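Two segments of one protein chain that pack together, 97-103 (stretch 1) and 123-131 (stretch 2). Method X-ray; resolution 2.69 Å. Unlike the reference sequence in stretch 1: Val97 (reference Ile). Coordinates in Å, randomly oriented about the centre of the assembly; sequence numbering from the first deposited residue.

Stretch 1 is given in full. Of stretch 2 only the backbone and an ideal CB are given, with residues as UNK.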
# COMPACT_ATOMS: atom_id res chain seq x y z
N VAL A 97 -15.75 -6.47 11.22
CA VAL A 97 -14.94 -5.69 10.30
C VAL A 97 -13.99 -4.79 11.10
O VAL A 97 -14.40 -4.06 12.00
CB VAL A 97 -15.78 -4.85 9.30
CG1 VAL A 97 -16.48 -5.76 8.30
CG2 VAL A 97 -16.78 -3.95 10.01
N TYR A 98 -12.70 -4.90 10.80
CA TYR A 98 -11.68 -4.04 11.36
C TYR A 98 -11.26 -3.05 10.30
O TYR A 98 -11.15 -3.40 9.13
CB TYR A 98 -10.47 -4.86 11.81
CG TYR A 98 -10.77 -5.84 12.91
CD1 TYR A 98 -10.67 -5.47 14.25
CD2 TYR A 98 -11.15 -7.15 12.62
CE1 TYR A 98 -10.94 -6.36 15.26
CE2 TYR A 98 -11.43 -8.05 13.63
CZ TYR A 98 -11.32 -7.65 14.95
OH TYR A 98 -11.59 -8.55 15.96
N GLN A 99 -11.01 -1.81 10.69
CA GLN A 99 -10.55 -0.84 9.72
C GLN A 99 -9.78 0.30 10.35
O GLN A 99 -9.79 0.49 11.56
CB GLN A 99 -11.71 -0.31 8.88
CG GLN A 99 -12.84 0.29 9.67
CD GLN A 99 -13.79 1.04 8.79
OE1 GLN A 99 -13.37 1.86 7.97
NE2 GLN A 99 -15.09 0.77 8.93
N GLY A 100 -9.10 1.06 9.50
CA GLY A 100 -8.31 2.16 10.03
C GLY A 100 -7.60 2.95 8.96
O GLY A 100 -7.32 2.44 7.87
N ILE A 101 -7.32 4.21 9.27
CA ILE A 101 -6.65 5.10 8.33
C ILE A 101 -5.60 5.90 9.05
O ILE A 101 -5.84 6.46 10.12
CB ILE A 101 -7.64 6.08 7.65
CG1 ILE A 101 -8.76 5.33 6.93
CG2 ILE A 101 -6.91 7.00 6.68
CD1 ILE A 101 -9.51 6.17 5.91
N LYS A 102 -4.41 5.94 8.46
CA LYS A 102 -3.37 6.86 8.87
C LYS A 102 -3.35 7.99 7.87
O LYS A 102 -3.14 7.78 6.66
CB LYS A 102 -2.02 6.15 8.92
CG LYS A 102 -1.63 5.71 10.31
CD LYS A 102 -0.94 6.84 11.05
CE LYS A 102 -0.07 6.30 12.18
NZ LYS A 102 1.04 7.24 12.51
N HIS A 103 -3.58 9.20 8.37
CA HIS A 103 -3.92 10.33 7.53
C HIS A 103 -2.75 11.20 7.09
O HIS A 103 -2.68 11.61 5.93
CB HIS A 103 -4.98 11.19 8.22
CG HIS A 103 -6.36 10.64 8.09
ND1 HIS A 103 -6.92 9.83 9.05
CD2 HIS A 103 -7.28 10.77 7.11
CE1 HIS A 103 -8.14 9.49 8.67
NE2 HIS A 103 -8.38 10.04 7.50
N UNK A 123 6.13 -1.55 8.17
CA UNK A 123 4.97 -1.70 9.03
C UNK A 123 4.33 -0.37 9.40
O UNK A 123 5.02 0.64 9.54
CB UNK A 123 5.37 -2.45 10.30
N UNK A 124 3.02 -0.40 9.57
CA UNK A 124 2.28 0.79 9.96
C UNK A 124 1.04 0.43 10.78
O UNK A 124 0.23 -0.40 10.34
CB UNK A 124 1.88 1.59 8.72
N UNK A 125 0.90 1.02 11.96
CA UNK A 125 -0.33 0.85 12.72
C UNK A 125 -1.40 1.78 12.15
O UNK A 125 -1.23 3.00 12.15
CB UNK A 125 -0.10 1.13 14.21
N UNK A 126 -2.48 1.19 11.65
CA UNK A 126 -3.56 1.97 11.04
C UNK A 126 -4.58 2.42 12.08
O UNK A 126 -4.93 3.59 12.16
CB UNK A 126 -4.26 1.15 9.95
N UNK A 127 -5.05 1.46 12.88
CA UNK A 127 -5.85 1.74 14.05
C UNK A 127 -5.12 1.16 15.24
O UNK A 127 -3.93 0.85 15.16
CB UNK A 127 -7.26 1.17 13.92
N UNK A 128 -5.82 0.99 16.35
CA UNK A 128 -5.23 0.41 17.55
C UNK A 128 -5.15 -1.11 17.45
O UNK A 128 -4.35 -1.74 18.14
CB UNK A 128 -6.04 0.81 18.79
N UNK A 129 -5.97 -1.70 16.59
CA UNK A 129 -6.02 -3.15 16.43
C UNK A 129 -5.59 -3.58 15.04
O UNK A 129 -5.33 -4.75 14.79
CB UNK A 129 -7.43 -3.67 16.72
N UNK A 130 -5.54 -2.63 14.11
CA UNK A 130 -5.26 -2.97 12.73
C UNK A 130 -3.92 -2.42 12.29
O UNK A 130 -3.60 -1.25 12.48
CB UNK A 130 -6.37 -2.45 11.82
N UNK A 131 -3.13 -3.30 11.68
CA UNK A 131 -1.79 -2.98 11.26
C UNK A 131 -1.61 -3.47 9.84
O UNK A 131 -2.17 -4.49 9.46
CB UNK A 131 -0.75 -3.59 12.20

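Stretch 1 runs as a strand, and stretch 2 leaves one strand at 125, turns through 126-129 and enters another at 130. No hydrogen bond joins the two stretches, so the contact rests on shape and on how the turn holds itself together.

Position 123 has extended angles and no atom of stretch 1 within 5.5 Å of its ideal CB. Stretch 1 sets no demand, and many strand-tolerant residues would serve. It is Ser123, whose OG accepts a hydrogen bond from the side chain of 131, across the mouth of the turn.

At 124 the CA-to-CB bond points toward stretch 1, but the ideal CB falls short of it. What lies ahead is the aliphatic part of Lys102, so a side chain long enough to reach it is wanted: leucine, isoleucine, methionine, perhaps an aromatic. Leu124, with chi1 t and chi2 p, puts CD2 4.0 Å from Lys102 CB.

Position 125 points sideways into open space, and its backbone does the touching: its O lies 3.3 Å from Lys102 CG. Polar or charged residues would all suit. Gln125 leads its side-chain end away from stretch 1.

At 126 phi/psi of -88/-51 leaves the strand. The ideal CB sits sideways, 3.9 Å from Gly100 O and 4.4 Å from Ile101 N, beside a backbone with no side chain at 100 to fill the space. A medium or large apolar residue that can run along this edge fits, leucine or methionine among them. Leu126, m and t, sends CD2 to 4.3 Å from Lys102 CB, so 124 and 126 both pack against that lysine.

Position 127 is the tightest. Its CA is 4.7 Å from Gly100 CA, and its ideal CB is 3.5 Å from Gln99 O. The approach depends on glycine at 100, where a CB would come within 2.9 Å of the backbone N of 127. Small residues are favoured, and one able to accept from backbone NH groups would brace the turn: serine, aspartate, asparagine. In Ser127, chi1 p, OG accepts from the backbone N of 129 at 3.2 Å. The same Ser127 OG also accepts from the backbone N of 130, at 2.8 Å.

Position 128 is out of reach, with turn angles of -79/-22; almost any small or polar residue would do. It is Ala128.

At 129 the CB points toward stretch 1, its ideal position 4.5 Å from Tyr98 CD1. A flat or extended side chain could lie near that ring. His129, chi1 m, meets it through CB, 4.4 Å from Tyr98 CD1, in an oblique approach.

Position 130 resumes the strand and points toward stretch 1, its ideal CB 4.5 Å from Gln99 O and 4.8 Å from Tyr98 CB. Branched or long apolar residues suit this backbone-lined surface. Leu130, t and p, lays CD2 3.6 Å from Gln99 CA and 3.7 Å from Gly100 N, while its O accepts from Leu126 N at 2.8 Å.

Position 131 is out of reach, free as far as stretch 1 goes; Gln131 NE2 donates to Ser123 OG at 2.9 Å.

Stretch 2 123-131: SLQLSAHLQ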
# COMPACT_ATOMS: atom_id res chain seq x y z
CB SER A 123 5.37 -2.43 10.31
OG SER A 123 4.47 -2.14 11.36
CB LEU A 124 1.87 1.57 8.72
CG LEU A 124 1.35 2.97 8.99
CD1 LEU A 124 2.48 3.81 9.58
CD2 LEU A 124 0.80 3.59 7.72
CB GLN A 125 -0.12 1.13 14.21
CG GLN A 125 0.44 -0.04 15.00
CD GLN A 125 -0.64 -0.93 15.62
OE1 GLN A 125 -1.78 -0.96 15.16
NE2 GLN A 125 -0.27 -1.65 16.67
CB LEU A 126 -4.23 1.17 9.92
CG LEU A 126 -3.28 0.72 8.81
CD1 LEU A 126 -4.05 0.07 7.68
CD2 LEU A 126 -2.43 1.87 8.29
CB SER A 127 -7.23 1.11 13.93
OG SER A 127 -7.15 -0.31 14.01
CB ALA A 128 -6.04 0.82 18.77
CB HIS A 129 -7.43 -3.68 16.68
CG HIS A 129 -7.99 -3.33 18.03
ND1 HIS A 129 -8.83 -2.26 18.23
CD2 HIS A 129 -7.82 -3.92 19.24
CE1 HIS A 129 -9.15 -2.20 19.51
NE2 HIS A 129 -8.56 -3.20 20.14
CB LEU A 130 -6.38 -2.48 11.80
CG LEU A 130 -6.14 -2.75 10.31
CD1 LEU A 130 -6.09 -4.24 10.02
CD2 LEU A 130 -7.18 -2.06 9.45
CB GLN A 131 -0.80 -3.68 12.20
CG GLN A 131 0.62 -3.24 12.08
CD GLN A 131 1.51 -3.94 13.08
OE1 GLN A 131 1.13 -4.97 13.65
NE2 GLN A 131 2.70 -3.39 13.31
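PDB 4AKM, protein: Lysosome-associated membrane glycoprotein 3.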